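Local coordinates for protein cellobiose 2-epimerase (Ruminococcus albus, PDB 3VW5) that catalyses the reversible epimerization of cellobiose to 4-O-beta-D-glucosyl-D-mannose, working on the unmodified sugar with an (alpha/alpha)6-barrel fold, at residues A[277-282]-A[322-327]; A[309-314]-A[379-384]; A[316-321]-A[383-388]. The protein carries 2 engineered substitutions. All blocks are in the same frame, centred on the assembly; numbering follows the deposited sequence.

Contact 1: residues A[277-282]-A[322-327]; sequences NIQDIA and DEKFLE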
loop_
_atom_site.group_PDB
_atom_site.type_symbol
_atom_site.label_atom_id
_atom_site.label_comp_id
_atom_site.label_asym_id
_atom_site.label_seq_id
_atom_site.Cartn_x
_atom_site.Cartn_y
_atom_site.Cartn_z
ATOM N N ASN A 277 -10.859 -16.355 -8.147
ATOM C CA ASN A 277 -9.791 -17.280 -7.796
ATOM C C ASN A 277 -9.378 -17.169 -6.330
ATOM O O ASN A 277 -9.313 -18.174 -5.631
ATOM C CB ASN A 277 -8.574 -17.098 -8.690
ATOM C CG ASN A 277 -7.664 -18.307 -8.657
ATOM O OD1 ASN A 277 -8.117 -19.435 -8.857
ATOM N ND2 ASN A 277 -6.381 -18.088 -8.380
ATOM N N ILE A 278 -9.114 -15.946 -5.869
ATOM C CA ILE A 278 -8.685 -15.706 -4.494
ATOM C C ILE A 278 -9.731 -16.155 -3.471
ATOM O O ILE A 278 -9.399 -16.764 -2.447
ATOM C CB ILE A 278 -8.306 -14.222 -4.278
ATOM C CG1 ILE A 278 -6.994 -13.943 -4.999
ATOM C CG2 ILE A 278 -8.134 -13.915 -2.788
ATOM C CD1 ILE A 278 -5.861 -14.819 -4.494
ATOM N N GLN A 279 -10.991 -15.855 -3.761
ATOM C CA GLN A 279 -12.100 -16.270 -2.911
ATOM C C GLN A 279 -12.202 -17.796 -2.779
ATOM O O GLN A 279 -12.515 -18.315 -1.703
ATOM C CB GLN A 279 -13.410 -15.684 -3.440
ATOM C CG GLN A 279 -14.619 -16.013 -2.605
ATOM C CD GLN A 279 -15.878 -15.432 -3.180
ATOM O OE1 GLN A 279 -16.585 -14.679 -2.510
ATOM N NE2 GLN A 279 -16.168 -15.766 -4.440
ATOM N N ASP A 280 -11.916 -18.515 -3.859
ATOM C CA ASP A 280 -12.002 -19.972 -3.842
ATOM C C ASP A 280 -10.793 -20.632 -3.163
ATOM O O ASP A 280 -10.916 -21.680 -2.517
ATOM C CB ASP A 280 -12.193 -20.513 -5.272
ATOM C CG ASP A 280 -12.191 -22.051 -5.334
ATOM O OD1 ASP A 280 -11.670 -22.611 -6.340
ATOM O OD2 ASP A 280 -12.703 -22.704 -4.376
ATOM N N ILE A 281 -9.643 -19.984 -3.287
ATOM C CA ILE A 281 -8.340 -20.605 -3.076
ATOM C C ILE A 281 -7.654 -20.157 -1.796
ATOM O O ILE A 281 -6.854 -20.882 -1.214
ATOM C CB ILE A 281 -7.440 -20.277 -4.293
ATOM C CG1 ILE A 281 -7.678 -21.320 -5.373
ATOM C CG2 ILE A 281 -5.960 -20.143 -3.926
ATOM C CD1 ILE A 281 -8.217 -22.600 -4.786
ATOM N N ALA A 282 -7.983 -18.952 -1.357
ATOM C CA ALA A 282 -7.252 -18.317 -0.281
ATOM C C ALA A 282 -8.132 -18.015 0.932
ATOM O O ALA A 282 -7.619 -17.768 2.032
ATOM C CB ALA A 282 -6.598 -17.060 -0.787
ATOM N N ASP A 322 -22.550 -10.317 -7.584
ATOM C CA ASP A 322 -22.499 -11.574 -6.833
ATOM C C ASP A 322 -22.380 -11.335 -5.318
ATOM O O ASP A 322 -21.444 -10.690 -4.838
ATOM C CB ASP A 322 -21.354 -12.453 -7.347
ATOM C CG ASP A 322 -21.400 -13.869 -6.787
ATOM O OD1 ASP A 322 -22.022 -14.078 -5.719
ATOM O OD2 ASP A 322 -20.802 -14.783 -7.413
ATOM N N GLU A 323 -23.333 -11.863 -4.564
ATOM C CA GLU A 323 -23.432 -11.531 -3.150
ATOM C C GLU A 323 -22.445 -12.295 -2.286
ATOM O O GLU A 323 -22.120 -11.874 -1.170
ATOM C CB GLU A 323 -24.871 -11.719 -2.655
ATOM C CG GLU A 323 -25.700 -10.431 -2.781
ATOM C CD GLU A 323 -27.186 -10.677 -2.993
ATOM O OE1 GLU A 323 -27.642 -11.839 -2.827
ATOM O OE2 GLU A 323 -27.902 -9.700 -3.335
ATOM N N LYS A 324 -21.938 -13.400 -2.813
ATOM C CA LYS A 324 -20.981 -14.188 -2.051
ATOM C C LYS A 324 -19.700 -13.387 -1.788
ATOM O O LYS A 324 -19.026 -13.601 -0.781
ATOM C CB LYS A 324 -20.762 -15.569 -2.700
ATOM C CG LYS A 324 -19.334 -16.007 -2.962
ATOM C CD LYS A 324 -19.270 -17.309 -3.821
ATOM C CE LYS A 324 -19.534 -17.052 -5.351
ATOM N NZ LYS A 324 -19.216 -18.216 -6.283
ATOM N N PHE A 325 -19.402 -12.422 -2.657
ATOM C CA PHE A 325 -18.248 -11.537 -2.449
ATOM C C PHE A 325 -18.463 -10.675 -1.207
ATOM O O PHE A 325 -17.549 -10.474 -0.380
ATOM C CB PHE A 325 -17.997 -10.647 -3.668
ATOM C CG PHE A 325 -17.270 -11.334 -4.800
ATOM C CD1 PHE A 325 -16.136 -12.091 -4.564
ATOM C CD2 PHE A 325 -17.717 -11.206 -6.107
ATOM C CE1 PHE A 325 -15.461 -12.708 -5.611
ATOM C CE2 PHE A 325 -17.046 -11.821 -7.161
ATOM C CZ PHE A 325 -15.917 -12.577 -6.913
ATOM N N LEU A 326 -19.690 -10.183 -1.082
ATOM C CA LEU A 326 -20.128 -9.408 0.072
ATOM C C LEU A 326 -20.011 -10.195 1.376
ATOM O O LEU A 326 -19.473 -9.700 2.366
ATOM C CB LEU A 326 -21.573 -8.995 -0.131
ATOM C CG LEU A 326 -21.833 -7.540 0.203
ATOM C CD1 LEU A 326 -20.518 -6.774 0.242
ATOM C CD2 LEU A 326 -22.777 -6.960 -0.828
ATOM N N GLU A 327 -20.539 -11.417 1.379
ATOM C CA GLU A 327 -20.414 -12.289 2.537
ATOM C C GLU A 327 -18.952 -12.515 2.904
ATOM O O GLU A 327 -18.580 -12.437 4.078
ATOM C CB GLU A 327 -21.125 -13.624 2.304
ATOM C CG GLU A 327 -22.568 -13.655 2.832
ATOM C CD GLU A 327 -23.617 -13.747 1.723
ATOM O OE1 GLU A 327 -24.381 -12.759 1.557
ATOM O OE2 GLU A 327 -23.688 -14.806 1.031
#
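The amide end of Gln279 rests against both the aliphatic stem of Lys324 and the ring of Phe325, reaching across from helix 261-281 to the first turn of helix 323-340. Its chain is almost fully extended: CG stands opposite the backbone N (chi1 -178°) and the next torsion is just as straight, which carries the flat group across the gap. Gln279 CD comes to 3.5 Å from Lys324 CG. On the other partner, Gln279 CD lies 3.6 Å from Phe325 CD1. The amide and ring planes are only 13° apart, while the long directions of the two side chains run at a slant to each other. The two helices belong to the outer layer of the (alpha/alpha)6 barrel, where they are successive outer helices, with the inner helix 303-318 between them in the chain. Phe313 of that inner helix touches Gln279, and His276 of helix 261-281 meets the Phe325 ring with their planes at about 50°. Lys324 is placed by the start of its helix. Asp322 is the N-cap, and its OD1 accepts from Lys324 N at 3.0 Å, the N-H coming from above the carboxylate plane. The Lys324 chain bends at chi3, turning its amine back to this carboxylate, where NZ and Asp322 OD2 form a long salt bridge of 3.9 Å.

Contact 2: residues A[309-314]-A[379-384]; sequences AVVGFI and CMEVIT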
loop_
_atom_site.group_PDB
_atom_site.type_symbol
_atom_site.label_atom_id
_atom_site.label_comp_id
_atom_site.label_asym_id
_atom_site.label_seq_id
_atom_site.Cartn_x
_atom_site.Cartn_y
_atom_site.Cartn_z
ATOM N N ALA A 309 -8.280 -7.633 1.430
ATOM C CA ALA A 309 -9.314 -8.573 1.000
ATOM C C ALA A 309 -10.738 -7.993 1.188
ATOM O O ALA A 309 -11.636 -8.242 0.376
ATOM C CB ALA A 309 -9.159 -9.908 1.689
ATOM N N VAL A 310 -10.930 -7.205 2.249
ATOM C CA VAL A 310 -12.210 -6.537 2.492
ATOM C C VAL A 310 -12.569 -5.617 1.321
ATOM O O VAL A 310 -13.654 -5.738 0.743
ATOM C CB VAL A 310 -12.224 -5.765 3.827
ATOM C CG1 VAL A 310 -13.448 -4.882 3.923
ATOM C CG2 VAL A 310 -12.208 -6.732 4.979
ATOM N N VAL A 311 -11.656 -4.716 0.963
ATOM C CA VAL A 311 -11.871 -3.828 -0.176
ATOM C C VAL A 311 -12.061 -4.600 -1.494
ATOM O O VAL A 311 -13.015 -4.358 -2.233
ATOM C CB VAL A 311 -10.708 -2.855 -0.371
ATOM C CG1 VAL A 311 -11.018 -1.902 -1.526
ATOM C CG2 VAL A 311 -10.431 -2.082 0.903
ATOM N N GLY A 312 -11.145 -5.516 -1.794
ATOM C CA GLY A 312 -11.162 -6.224 -3.061
ATOM C C GLY A 312 -12.422 -7.033 -3.287
ATOM O O GLY A 312 -12.927 -7.121 -4.400
ATOM N N PHE A 313 -12.929 -7.638 -2.221
ATOM C CA PHE A 313 -14.167 -8.399 -2.286
ATOM C C PHE A 313 -15.403 -7.510 -2.505
ATOM O O PHE A 313 -16.330 -7.888 -3.234
ATOM C CB PHE A 313 -14.337 -9.232 -1.016
ATOM C CG PHE A 313 -13.499 -10.475 -0.986
ATOM C CD1 PHE A 313 -13.119 -11.104 -2.172
ATOM C CD2 PHE A 313 -13.093 -11.025 0.232
ATOM C CE1 PHE A 313 -12.351 -12.257 -2.150
ATOM C CE2 PHE A 313 -12.325 -12.175 0.264
ATOM C CZ PHE A 313 -11.955 -12.793 -0.935
ATOM N N ILE A 314 -15.421 -6.350 -1.848
ATOM C CA ILE A 314 -16.511 -5.399 -2.009
ATOM C C ILE A 314 -16.506 -4.872 -3.440
ATOM O O ILE A 314 -17.545 -4.828 -4.103
ATOM C CB ILE A 314 -16.409 -4.243 -0.996
ATOM C CG1 ILE A 314 -16.717 -4.774 0.412
ATOM C CG2 ILE A 314 -17.332 -3.087 -1.386
ATOM C CD1 ILE A 314 -16.625 -3.735 1.498
ATOM N N CYS A 379 -10.924 1.191 5.848
ATOM C CA CYS A 379 -12.013 1.868 6.524
ATOM C C CYS A 379 -12.615 2.913 5.590
ATOM O O CYS A 379 -13.835 2.907 5.336
ATOM C CB CYS A 379 -11.544 2.465 7.847
ATOM S SG CYS A 379 -10.926 1.206 9.008
ATOM N N MET A 380 -11.754 3.767 5.038
ATOM C CA MET A 380 -12.202 4.828 4.144
ATOM C C MET A 380 -12.849 4.315 2.874
ATOM O O MET A 380 -13.842 4.885 2.413
ATOM C CB MET A 380 -11.058 5.778 3.826
ATOM C CG MET A 380 -10.484 6.358 5.090
ATOM S SD MET A 380 -9.169 7.544 4.857
ATOM C CE MET A 380 -7.822 6.772 5.768
ATOM N N GLU A 381 -12.318 3.239 2.309
ATOM C CA GLU A 381 -12.865 2.721 1.064
ATOM C C GLU A 381 -14.256 2.153 1.285
ATOM O O GLU A 381 -15.115 2.227 0.404
ATOM C CB GLU A 381 -11.942 1.663 0.458
ATOM C CG GLU A 381 -10.784 2.217 -0.370
ATOM C CD GLU A 381 -11.207 2.767 -1.743
ATOM O OE1 GLU A 381 -12.216 2.275 -2.323
ATOM O OE2 GLU A 381 -10.512 3.689 -2.246
ATOM N N VAL A 382 -14.465 1.583 2.469
ATOM C CA VAL A 382 -15.721 0.923 2.815
ATOM C C VAL A 382 -16.771 1.990 3.005
ATOM O O VAL A 382 -17.880 1.910 2.456
ATOM C CB VAL A 382 -15.597 0.109 4.119
ATOM C CG1 VAL A 382 -16.981 -0.209 4.684
ATOM C CG2 VAL A 382 -14.794 -1.174 3.889
ATOM N N ILE A 383 -16.392 2.996 3.786
ATOM C CA ILE A 383 -17.224 4.154 4.026
ATOM C C ILE A 383 -17.652 4.764 2.697
ATOM O O ILE A 383 -18.838 4.990 2.447
ATOM C CB ILE A 383 -16.460 5.209 4.858
ATOM C CG1 ILE A 383 -16.438 4.797 6.330
ATOM C CG2 ILE A 383 -17.083 6.585 4.674
ATOM C CD1 ILE A 383 -15.553 5.652 7.185
ATOM N N THR A 384 -16.671 4.996 1.838
ATOM C CA THR A 384 -16.868 5.740 0.602
ATOM C C THR A 384 -17.699 5.005 -0.453
ATOM O O THR A 384 -18.416 5.637 -1.223
ATOM C CB THR A 384 -15.502 6.131 0.012
ATOM O OG1 THR A 384 -15.151 7.444 0.469
ATOM C CG2 THR A 384 -15.534 6.105 -1.500
#
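Val382 CG2 is the point where two residues of the facing helix converge: Val310 CG1 lies 3.9 Å from it and Ile314 CD1 4.0 Å. One turn apart on helix 303-318, both present methyl groups to this single branch. Ile314 reaches it because its chain is straight beyond CG1 (chi2 179°), and it meets Val382 nearly crosswise, whereas Val310 comes at a slant. A second patch lies beside the first. There Val311 straddles Glu381 CB with its two methyls, CG2 at 4.1 Å and CG1 at 4.2 Å, so the glutamate contributes its aliphatic root to the contact. Its chain then bends at chi2 (-74°), and the carboxylate is held by partners elsewhere: OE1 forms a salt bridge to Arg385, one turn on along the same helix, and OE2 one to Arg253 of helix 241-258. Two arginines thus grip the acid, fixing the direction of Glu381 beyond the apolar patch. Farther out, Met378 also rests on Val310 and Val311, while helix 323-340 packs on Val310 through Val332 and on Ile314 through Ala329. The short helical segments run in the same direction, 26° apart, with their axes 9.6 Å from each other at closest approach. Such nearly parallel neighbours, buried behind an outer layer, are typical of the inner ring of helices in an (alpha/alpha)6 barrel.

Contact 3: residues A[316-321]-A[383-388]; sequences AYQHSG and ITRGVD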
loop_
_atom_site.group_PDB
_atom_site.type_symbol
_atom_site.label_atom_id
_atom_site.label_comp_id
_atom_site.label_asym_id
_atom_site.label_seq_id
_atom_site.Cartn_x
_atom_site.Cartn_y
_atom_site.Cartn_z
ATOM N N ALA A 316 -15.295 -6.431 -5.972
ATOM C CA ALA A 316 -15.697 -7.525 -6.850
ATOM C C ALA A 316 -17.221 -7.625 -6.899
ATOM O O ALA A 316 -17.799 -7.875 -7.965
ATOM C CB ALA A 316 -15.075 -8.843 -6.415
ATOM N N TYR A 317 -17.869 -7.416 -5.754
ATOM C CA TYR A 317 -19.324 -7.344 -5.720
ATOM C C TYR A 317 -19.786 -6.202 -6.631
ATOM O O TYR A 317 -20.586 -6.406 -7.549
ATOM C CB TYR A 317 -19.835 -7.136 -4.290
ATOM C CG TYR A 317 -21.315 -6.826 -4.233
ATOM C CD1 TYR A 317 -22.261 -7.826 -4.456
ATOM C CD2 TYR A 317 -21.770 -5.533 -3.979
ATOM C CE1 TYR A 317 -23.620 -7.551 -4.422
ATOM C CE2 TYR A 317 -23.131 -5.242 -3.941
ATOM C CZ TYR A 317 -24.055 -6.255 -4.161
ATOM O OH TYR A 317 -25.414 -5.988 -4.128
ATOM N N GLN A 318 -19.253 -5.008 -6.392
ATOM C CA GLN A 318 -19.623 -3.838 -7.183
ATOM C C GLN A 318 -19.510 -4.042 -8.700
ATOM O O GLN A 318 -20.269 -3.451 -9.457
ATOM C CB GLN A 318 -18.823 -2.618 -6.757
ATOM C CG GLN A 318 -19.210 -2.097 -5.398
ATOM C CD GLN A 318 -18.462 -0.827 -5.022
ATOM O OE1 GLN A 318 -17.230 -0.769 -5.080
ATOM N NE2 GLN A 318 -19.207 0.198 -4.627
ATOM N N HIS A 319 -18.573 -4.876 -9.139
ATOM C CA HIS A 319 -18.388 -5.120 -10.565
ATOM C C HIS A 319 -19.139 -6.349 -11.056
ATOM O O HIS A 319 -19.068 -6.680 -12.241
ATOM C CB HIS A 319 -16.907 -5.292 -10.900
ATOM C CG HIS A 319 -16.138 -4.009 -10.947
ATOM N ND1 HIS A 319 -15.665 -3.379 -9.816
ATOM C CD2 HIS A 319 -15.734 -3.250 -11.992
ATOM C CE1 HIS A 319 -15.016 -2.284 -10.161
ATOM N NE2 HIS A 319 -15.041 -2.182 -11.476
ATOM N N SER A 320 -19.852 -7.037 -10.169
ATOM C CA SER A 320 -20.430 -8.329 -10.554
ATOM C C SER A 320 -21.878 -8.582 -10.114
ATOM O O SER A 320 -22.605 -9.321 -10.781
ATOM C CB SER A 320 -19.542 -9.471 -10.053
ATOM O OG SER A 320 -19.583 -9.541 -8.642
ATOM N N GLY A 321 -22.273 -7.994 -8.988
ATOM C CA GLY A 321 -23.571 -8.255 -8.391
ATOM C C GLY A 321 -23.644 -9.560 -7.603
ATOM O O GLY A 321 -24.683 -9.887 -7.023
ATOM N N ILE A 383 -16.392 2.996 3.786
ATOM C CA ILE A 383 -17.224 4.154 4.026
ATOM C C ILE A 383 -17.652 4.764 2.697
ATOM O O ILE A 383 -18.838 4.990 2.447
ATOM C CB ILE A 383 -16.460 5.209 4.858
ATOM C CG1 ILE A 383 -16.438 4.797 6.330
ATOM C CG2 ILE A 383 -17.083 6.585 4.674
ATOM C CD1 ILE A 383 -15.553 5.652 7.185
ATOM N N THR A 384 -16.671 4.996 1.838
ATOM C CA THR A 384 -16.868 5.740 0.602
ATOM C C THR A 384 -17.699 5.005 -0.453
ATOM O O THR A 384 -18.416 5.637 -1.223
ATOM C CB THR A 384 -15.502 6.131 0.012
ATOM O OG1 THR A 384 -15.151 7.444 0.469
ATOM C CG2 THR A 384 -15.534 6.105 -1.500
ATOM N N ARG A 385 -17.603 3.677 -0.489
ATOM C CA ARG A 385 -18.349 2.884 -1.462
ATOM C C ARG A 385 -19.792 2.664 -1.022
ATOM O O ARG A 385 -20.648 2.265 -1.806
ATOM C CB ARG A 385 -17.666 1.529 -1.672
ATOM C CG ARG A 385 -16.297 1.628 -2.300
ATOM C CD ARG A 385 -15.628 0.287 -2.343
ATOM N NE ARG A 385 -14.237 0.420 -2.758
ATOM C CZ ARG A 385 -13.756 -0.008 -3.922
ATOM N NH1 ARG A 385 -14.552 -0.621 -4.797
ATOM N NH2 ARG A 385 -12.471 0.166 -4.203
ATOM N N GLY A 386 -20.038 2.909 0.258
ATOM C CA GLY A 386 -21.339 2.705 0.858
ATOM C C GLY A 386 -22.096 1.438 0.496
ATOM O O GLY A 386 -23.315 1.477 0.369
ATOM N N VAL A 387 -21.417 0.310 0.321
ATOM C CA VAL A 387 -22.168 -0.940 0.309
ATOM C C VAL A 387 -22.094 -1.601 1.672
ATOM O O VAL A 387 -21.018 -1.789 2.226
ATOM C CB VAL A 387 -21.810 -1.901 -0.861
ATOM C CG1 VAL A 387 -20.577 -1.442 -1.580
ATOM C CG2 VAL A 387 -21.698 -3.329 -0.377
ATOM N N ASP A 388 -23.266 -1.910 2.221
ATOM C CA ASP A 388 -23.380 -2.429 3.577
ATOM C C ASP A 388 -23.815 -3.888 3.605
ATOM O O ASP A 388 -24.331 -4.412 2.617
ATOM C CB ASP A 388 -24.371 -1.596 4.387
ATOM C CG ASP A 388 -23.880 -1.330 5.800
ATOM O OD1 ASP A 388 -24.186 -0.243 6.349
ATOM O OD2 ASP A 388 -23.173 -2.208 6.360
#
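Tyr317 meets Val387 through one ring carbon, CD2, which lies 4.2 Å from the valine CG2. The methyl approaches the ring obliquely, just beyond the point where helix 373-385 has ended. Gln318, next in sequence, carries most of the contact. Its extended side chain runs out to Arg385 and Val387 together. Arg385 NH1 donates to Gln318 OE1 at 2.7 Å, with an N-H...O angle of 150°; the donor lies nearly in line with the C=O bond, and the oxygen sits at the edge of the guanidinium, close to its plane. The amide itself is turned 46° from that plane. Its nitrogen faces apolar groups instead, with Gln318 NE2 3.6 Å from Arg385 CB and 3.7 Å from Val387 CG1. Arg385 is stretched from CG to NE (chi2 174°), which brings NH1 to the glutamine and also to Asn315 OD1, a second acceptor. With an alanine in place of Arg385, Gln318 OE1 would probably lose this donor, leaving the glutamine amide freer to turn, and Glu381 would lack one of its two charged mates. Farther along, Tyr317 O accepts from both Ser320 N and Gly321 N. Ser320 OG donates to Ala316 O and accepts from Asp322 N, tying the end of one helix to the start of the next. The contact lies at the surface, where the C-terminal ends of inner helices 303-318 and 373-385 come together: Leu326 of helix 323-340 touches both Tyr317 and Val387, Trp249 of helix 241-258 packs on Arg385, and Asp388 accepts from Ile3 N near the start of helix 2-19.

Overall arrangement
Contacts 2 and 3 follow the same pair of inner helices, 303-318 and 373-385, outward: contact 2 is buried about 14 Å from the chain centre, and contact 3, centred about 8 Å from contact 2 and about 20 Å from the chain centre, lies at their C-terminal ends. Contact 1 joins outer helices 261-281 and 323-340, its centre about 14 Å from that of contact 2 and 13 Å from that of contact 3. Helix 323-340 directly follows helix 303-318, and Phe325 and Leu326 bring the outer layer against the inner one. Along the chain, 277-282 comes first, then 309-314, 316-321, 322-327 and finally 379-388, so the interleaved contacts bind successive helices of the barrel's last part together.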